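Local coordinates for protein 8-amino-8-demethylriboflavin N,N-dimethyltransferase (Streptomyces davawensis, PDB 4D7K) that catalyses two successive S-adenosyl methionine-dependent N-methylations of 8-amino-8-demethyl-D-riboflavin, the last steps in the biosynthesis of the antibiotic roseoflavin, at residues F237-L241 with R264-I269; R181-G187 with S203-D209. The contacts are given in a common frame with arbitrary orientation. Numbering follows the deposited sequence.

Contact 1: F237-L241 with R264-I269; sequences FFDVL and RLLVRI
In this Rossmann-like methyltransferase domain, loop 237-241, between strands 230-234 and 247-251, lies against residues 264-269 of helix 259-270. The helical segment is regular, with Arg-268 N bonded to Arg-264 O and Ile-269 N to Leu-265 O, both at 3.0 Å. In the loop, Phe-237 and Phe-238 have phi/psi of -54/-44° and -74/3°, and Leu-241 is extended (-65/120°). Two CA pairs set the register, Phe-238 with Leu-265 at 6.9 Å and Leu-241 with Ile-269 at 7.4 Å. No hydrogen bond crosses between the segments; the contact is van der Waals packing of side chains on each other and on the helix backbone. Phe-238 (chi1 m, chi2 near -90°) reaches the helix backbone with its ring edge, CE1 lying 3.4 Å from Leu-265 N, while Arg-268 CG also meets the edge, 3.5 Å from CD1. Over one face of the ring lies the Arg-264 guanidinium (chi1 to chi3 m, t, m), NH1 3.6 Å from CZ; Arg-264 NH2 forms a salt bridge to Asp-261. Arg-268, folded back by three successive m rotamers, fits between Phe-238 and Leu-241. Leu-241 (m,t) lays CD1 over a face of its guanidinium and touches Ile-269 CG1 at 4.3 Å. Phe-237 (chi1 m), part of a predicted S-adenosyl methionine site, points its CA-to-CB bond toward the helix, and CB lies 4.1 Å from Leu-265 CD1.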
loop_
_atom_site.group_PDB
_atom_site.type_symbol
_atom_site.label_atom_id
_atom_site.label_comp_id
_atom_site.label_asym_id
_atom_site.label_seq_id
_atom_site.Cartn_x
_atom_site.Cartn_y
_atom_site.Cartn_z
ATOM N N PHE A 237 -21.785 -23.352 22.226
ATOM C CA PHE A 237 -22.894 -22.427 21.987
ATOM C C PHE A 237 -24.271 -23.036 22.262
ATOM O O PHE A 237 -25.123 -22.399 22.877
ATOM C CB PHE A 237 -22.852 -21.911 20.546
ATOM C CG PHE A 237 -21.787 -20.881 20.295
ATOM C CD1 PHE A 237 -21.139 -20.260 21.349
ATOM C CD2 PHE A 237 -21.442 -20.526 19.000
ATOM C CE1 PHE A 237 -20.162 -19.308 21.116
ATOM C CE2 PHE A 237 -20.467 -19.576 18.761
ATOM C CZ PHE A 237 -19.826 -18.967 19.820
ATOM N N PHE A 238 -24.481 -24.269 21.815
ATOM C CA PHE A 238 -25.794 -24.906 21.896
ATOM C C PHE A 238 -26.184 -25.356 23.307
ATOM O O PHE A 238 -27.243 -25.953 23.498
ATOM C CB PHE A 238 -25.848 -26.107 20.950
ATOM C CG PHE A 238 -25.780 -25.736 19.498
ATOM C CD1 PHE A 238 -26.936 -25.467 18.784
ATOM C CD2 PHE A 238 -24.561 -25.659 18.844
ATOM C CE1 PHE A 238 -26.881 -25.128 17.447
ATOM C CE2 PHE A 238 -24.497 -25.319 17.505
ATOM C CZ PHE A 238 -25.659 -25.053 16.806
ATOM N N ASP A 239 -25.335 -25.072 24.288
ATOM C CA ASP A 239 -25.606 -25.485 25.661
ATOM C C ASP A 239 -25.765 -24.301 26.609
ATOM O O ASP A 239 -26.699 -24.257 27.409
ATOM C CB ASP A 239 -24.493 -26.405 26.170
ATOM C CG ASP A 239 -24.441 -27.725 25.428
ATOM O OD1 ASP A 239 -25.158 -28.664 25.832
ATOM O OD2 ASP A 239 -23.681 -27.825 24.441
ATOM N N VAL A 240 -24.852 -23.341 26.514
ATOM C CA VAL A 240 -24.801 -22.248 27.478
ATOM C C VAL A 240 -25.588 -21.013 27.039
ATOM O O VAL A 240 -25.361 -19.918 27.552
ATOM C CB VAL A 240 -23.343 -21.830 27.758
ATOM C CG1 VAL A 240 -22.582 -22.975 28.408
ATOM C CG2 VAL A 240 -22.657 -21.392 26.470
ATOM N N LEU A 241 -26.511 -21.185 26.098
ATOM C CA LEU A 241 -27.352 -20.073 25.657
ATOM C C LEU A 241 -28.259 -19.591 26.782
ATOM O O LEU A 241 -29.067 -20.357 27.302
ATOM C CB LEU A 241 -28.201 -20.470 24.448
ATOM C CG LEU A 241 -27.557 -20.392 23.066
ATOM C CD1 LEU A 241 -28.573 -20.744 21.990
ATOM C CD2 LEU A 241 -26.976 -19.014 22.822
ATOM N N ARG A 264 -29.326 -24.170 12.705
ATOM C CA ARG A 264 -29.476 -24.799 14.015
ATOM C C ARG A 264 -29.211 -23.802 15.140
ATOM O O ARG A 264 -29.983 -23.715 16.095
ATOM C CB ARG A 264 -28.541 -26.005 14.147
ATOM C CG ARG A 264 -28.896 -27.163 13.224
ATOM C CD ARG A 264 -28.147 -28.440 13.587
ATOM N NE ARG A 264 -26.705 -28.325 13.392
ATOM C CZ ARG A 264 -25.812 -28.310 14.378
ATOM N NH1 ARG A 264 -26.211 -28.405 15.639
ATOM N NH2 ARG A 264 -24.520 -28.202 14.103
ATOM N N LEU A 265 -28.121 -23.048 15.013
ATOM C CA LEU A 265 -27.772 -22.021 15.989
ATOM C C LEU A 265 -28.849 -20.942 16.062
ATOM O O LEU A 265 -29.223 -20.491 17.144
ATOM C CB LEU A 265 -26.420 -21.392 15.645
ATOM C CG LEU A 265 -25.956 -20.240 16.536
ATOM C CD1 LEU A 265 -25.844 -20.687 17.985
ATOM C CD2 LEU A 265 -24.630 -19.687 16.043
ATOM N N LEU A 266 -29.348 -20.535 14.902
ATOM C CA LEU A 266 -30.385 -19.515 14.837
ATOM C C LEU A 266 -31.693 -20.005 15.458
ATOM O O LEU A 266 -32.413 -19.233 16.092
ATOM C CB LEU A 266 -30.607 -19.085 13.388
ATOM C CG LEU A 266 -29.448 -18.338 12.726
ATOM C CD1 LEU A 266 -29.635 -18.296 11.219
ATOM C CD2 LEU A 266 -29.322 -16.932 13.294
ATOM N N VAL A 267 -31.990 -21.291 15.278
ATOM C CA VAL A 267 -33.188 -21.899 15.855
ATOM C C VAL A 267 -33.087 -21.948 17.380
ATOM O O VAL A 267 -34.066 -21.698 18.088
ATOM C CB VAL A 267 -33.425 -23.330 15.301
ATOM C CG1 VAL A 267 -34.494 -24.056 16.100
ATOM C CG2 VAL A 267 -33.821 -23.277 13.834
ATOM N N ARG A 268 -31.894 -22.258 17.879
ATOM C CA ARG A 268 -31.643 -22.300 19.317
ATOM C C ARG A 268 -31.772 -20.919 19.955
ATOM O O ARG A 268 -32.276 -20.786 21.069
ATOM C CB ARG A 268 -30.256 -22.880 19.596
ATOM C CG ARG A 268 -30.206 -24.397 19.566
ATOM C CD ARG A 268 -30.900 -25.001 20.780
ATOM N NE ARG A 268 -30.233 -24.639 22.029
ATOM C CZ ARG A 268 -30.686 -23.730 22.888
ATOM N NH1 ARG A 268 -31.819 -23.086 22.641
ATOM N NH2 ARG A 268 -30.005 -23.468 23.997
ATOM N N ILE A 269 -31.309 -19.894 19.250
ATOM C CA ILE A 269 -31.478 -18.525 19.718
ATOM C C ILE A 269 -32.962 -18.173 19.729
ATOM O O ILE A 269 -33.464 -17.579 20.683
ATOM C CB ILE A 269 -30.709 -17.522 18.839
ATOM C CG1 ILE A 269 -29.204 -17.785 18.932
ATOM C CG2 ILE A 269 -31.023 -16.086 19.252
ATOM C CD1 ILE A 269 -28.376 -16.929 17.998
#

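Contact 2: R181-G187 with S203-D209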
loop_
_atom_site.group_PDB
_atom_site.type_symbol
_atom_site.label_atom_id
_atom_site.label_comp_id
_atom_site.label_asym_id
_atom_site.label_seq_id
_atom_site.Cartn_x
_atom_site.Cartn_y
_atom_site.Cartn_z
ATOM N N ARG A 181 -31.139 -6.217 28.467
ATOM C CA ARG A 181 -30.339 -7.410 28.708
ATOM C C ARG A 181 -29.725 -7.943 27.416
ATOM O O ARG A 181 -30.426 -8.428 26.528
ATOM C CB ARG A 181 -31.177 -8.495 29.384
ATOM C CG ARG A 181 -30.337 -9.624 29.949
ATOM C CD ARG A 181 -31.182 -10.663 30.662
ATOM N NE ARG A 181 -30.360 -11.772 31.139
ATOM C CZ ARG A 181 -30.843 -12.937 31.554
ATOM N NH1 ARG A 181 -32.153 -13.155 31.551
ATOM N NH2 ARG A 181 -30.016 -13.888 31.967
ATOM N N PHE A 182 -28.404 -7.853 27.328
ATOM C CA PHE A 182 -27.691 -8.224 26.118
ATOM C C PHE A 182 -27.066 -9.607 26.222
ATOM O O PHE A 182 -26.596 -10.012 27.283
ATOM C CB PHE A 182 -26.613 -7.185 25.810
ATOM C CG PHE A 182 -27.150 -5.796 25.629
ATOM C CD1 PHE A 182 -27.300 -4.950 26.716
ATOM C CD2 PHE A 182 -27.510 -5.339 24.372
ATOM C CE1 PHE A 182 -27.798 -3.671 26.552
ATOM C CE2 PHE A 182 -28.008 -4.059 24.199
ATOM C CZ PHE A 182 -28.153 -3.224 25.292
ATOM N N ALA A 183 -27.063 -10.326 25.104
ATOM C CA ALA A 183 -26.443 -11.640 25.036
ATOM C C ALA A 183 -25.466 -11.687 23.872
ATOM O O ALA A 183 -25.860 -11.917 22.726
ATOM C CB ALA A 183 -27.498 -12.728 24.898
ATOM N N ASP A 184 -24.192 -11.460 24.169
ATOM C CA ASP A 184 -23.160 -11.447 23.143
ATOM C C ASP A 184 -22.666 -12.859 22.854
ATOM O O ASP A 184 -21.848 -13.402 23.595
ATOM C CB ASP A 184 -21.992 -10.554 23.565
ATOM C CG ASP A 184 -21.200 -10.027 22.378
ATOM O OD1 ASP A 184 -21.206 -10.684 21.313
ATOM O OD2 ASP A 184 -20.576 -8.953 22.506
ATOM N N ILE A 185 -23.170 -13.449 21.777
ATOM C CA ILE A 185 -22.776 -14.797 21.389
ATOM C C ILE A 185 -21.500 -14.757 20.560
ATOM O O ILE A 185 -21.503 -14.291 19.419
ATOM C CB ILE A 185 -23.884 -15.506 20.588
ATOM C CG1 ILE A 185 -25.228 -15.367 21.305
ATOM C CG2 ILE A 185 -23.532 -16.972 20.367
ATOM C CD1 ILE A 185 -25.211 -15.866 22.731
ATOM N N GLY A 186 -20.411 -15.246 21.147
ATOM C CA GLY A 186 -19.107 -15.211 20.512
ATOM C C GLY A 186 -18.443 -13.858 20.691
ATOM O O GLY A 186 -17.732 -13.388 19.806
ATOM N N GLY A 187 -18.675 -13.237 21.845
ATOM C CA GLY A 187 -18.192 -11.892 22.105
ATOM C C GLY A 187 -16.762 -11.785 22.606
ATOM O O GLY A 187 -16.361 -10.732 23.104
ATOM N N SER A 203 -28.205 -1.382 32.431
ATOM C CA SER A 203 -28.356 -2.632 31.697
ATOM C C SER A 203 -27.297 -3.655 32.090
ATOM O O SER A 203 -26.256 -3.308 32.647
ATOM C CB SER A 203 -28.287 -2.381 30.190
ATOM O OG SER A 203 -26.964 -2.084 29.784
ATOM N N THR A 204 -27.573 -4.920 31.793
ATOM C CA THR A 204 -26.638 -6.000 32.077
ATOM C C THR A 204 -26.344 -6.778 30.803
ATOM O O THR A 204 -26.892 -6.474 29.742
ATOM C CB THR A 204 -27.181 -6.961 33.149
ATOM O OG1 THR A 204 -28.385 -7.577 32.676
ATOM C CG2 THR A 204 -27.471 -6.209 34.440
ATOM N N GLY A 205 -25.480 -7.782 30.909
ATOM C CA GLY A 205 -25.087 -8.558 29.748
ATOM C C GLY A 205 -24.697 -9.989 30.056
ATOM O O GLY A 205 -24.418 -10.339 31.202
ATOM N N VAL A 206 -24.687 -10.822 29.022
ATOM C CA VAL A 206 -24.231 -12.198 29.144
ATOM C C VAL A 206 -23.219 -12.492 28.044
ATOM O O VAL A 206 -23.543 -12.422 26.859
ATOM C CB VAL A 206 -25.394 -13.208 29.054
ATOM C CG1 VAL A 206 -24.867 -14.628 29.181
ATOM C CG2 VAL A 206 -26.434 -12.928 30.129
ATOM N N LEU A 207 -21.992 -12.809 28.440
ATOM C CA LEU A 207 -20.936 -13.117 27.483
ATOM C C LEU A 207 -20.828 -14.619 27.243
ATOM O O LEU A 207 -20.495 -15.380 28.153
ATOM C CB LEU A 207 -19.599 -12.569 27.973
ATOM C CG LEU A 207 -18.388 -12.903 27.106
ATOM C CD1 LEU A 207 -18.630 -12.424 25.687
ATOM C CD2 LEU A 207 -17.133 -12.267 27.686
ATOM N N VAL A 208 -21.105 -15.037 26.012
ATOM C CA VAL A 208 -21.056 -16.448 25.647
ATOM C C VAL A 208 -19.908 -16.738 24.687
ATOM O O VAL A 208 -19.895 -16.236 23.563
ATOM C CB VAL A 208 -22.373 -16.903 24.995
ATOM C CG1 VAL A 208 -22.248 -18.332 24.494
ATOM C CG2 VAL A 208 -23.524 -16.772 25.976
ATOM N N ASP A 209 -18.949 -17.547 25.126
ATOM C CA ASP A 209 -17.816 -17.907 24.280
ATOM C C ASP A 209 -17.100 -19.154 24.799
ATOM O O ASP A 209 -17.387 -19.640 25.895
ATOM C CB ASP A 209 -16.833 -16.734 24.176
ATOM C CG ASP A 209 -15.990 -16.786 22.912
ATOM O OD1 ASP A 209 -15.398 -17.849 22.633
ATOM O OD2 ASP A 209 -15.926 -15.767 22.191
#
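Two neighbouring parallel strands, 181-185 and 204-209, pair here within the seven-stranded sheet of the methyltransferase domain, strand 181-185 lying between 204-209 and 247-251. Their axes approach to 4.6 Å at an angle of 15°. The pairing advances one residue at a time from Arg-181 opposite Thr-204 to Ile-185 opposite Val-208, and five backbone hydrogen bonds alternate in direction: Phe-182 N to Thr-204 O (3.2 Å), Val-206 N to Phe-182 O (2.7 Å), Asp-184 N to Val-206 O (2.9 Å), Val-208 N to Asp-184 O (3.0 Å) and Gly-186 N to Val-208 O (2.7 Å). Helix 191-199 joins the strands in a beta-alpha-beta crossover, the opening unit of the Rossmann-like fold, and touches Phe-182 and Asp-184 on the face they share with Leu-207. The other face carries Ala-183, Val-206, Ile-185 and Val-208; Ile-185 CD1 meets Val-208 CG2 at 3.8 Å. After strand 181-185 the chain makes a type II turn from Asp-184 to Gly-187. Gly-186 takes a positive phi of 82°, and a CB on Gly-187 would clash with Leu-207 CD1 and Asp-184 CG. Such a glycine-rich turn after the first strand, and an acidic residue ending the second, are hallmarks of class I methyltransferases. Asp-209, predicted to bind S-adenosyl methionine, places OD2 3.5 Å from Gly-186 C and accepts a hydrogen bond from Gly-188 N.

In the fold
Contact 2 builds the first two strands of the domain and contact 1 packs the loop after the third strand on the helix that follows the fourth, so they are in series along the chain, with centres 13 Å apart. They meet directly where loop 237-241 lies against one face of the strand pair: Leu-241 CD2 is 3.6 Å from Ile-185 CD1, and Val-240 CG2 is 3.7 Å from Val-208 CG1. Phe-237 bridges them further, its CD1 3.9 Å from Val-208 CG1 and its CZ 3.9 Å from Gly-186 CA. The side chains of Phe-237 and Asp-209, both predicted to bind S-adenosyl methionine, approach to about 5 Å, consistent with each contact contributing to one cofactor site.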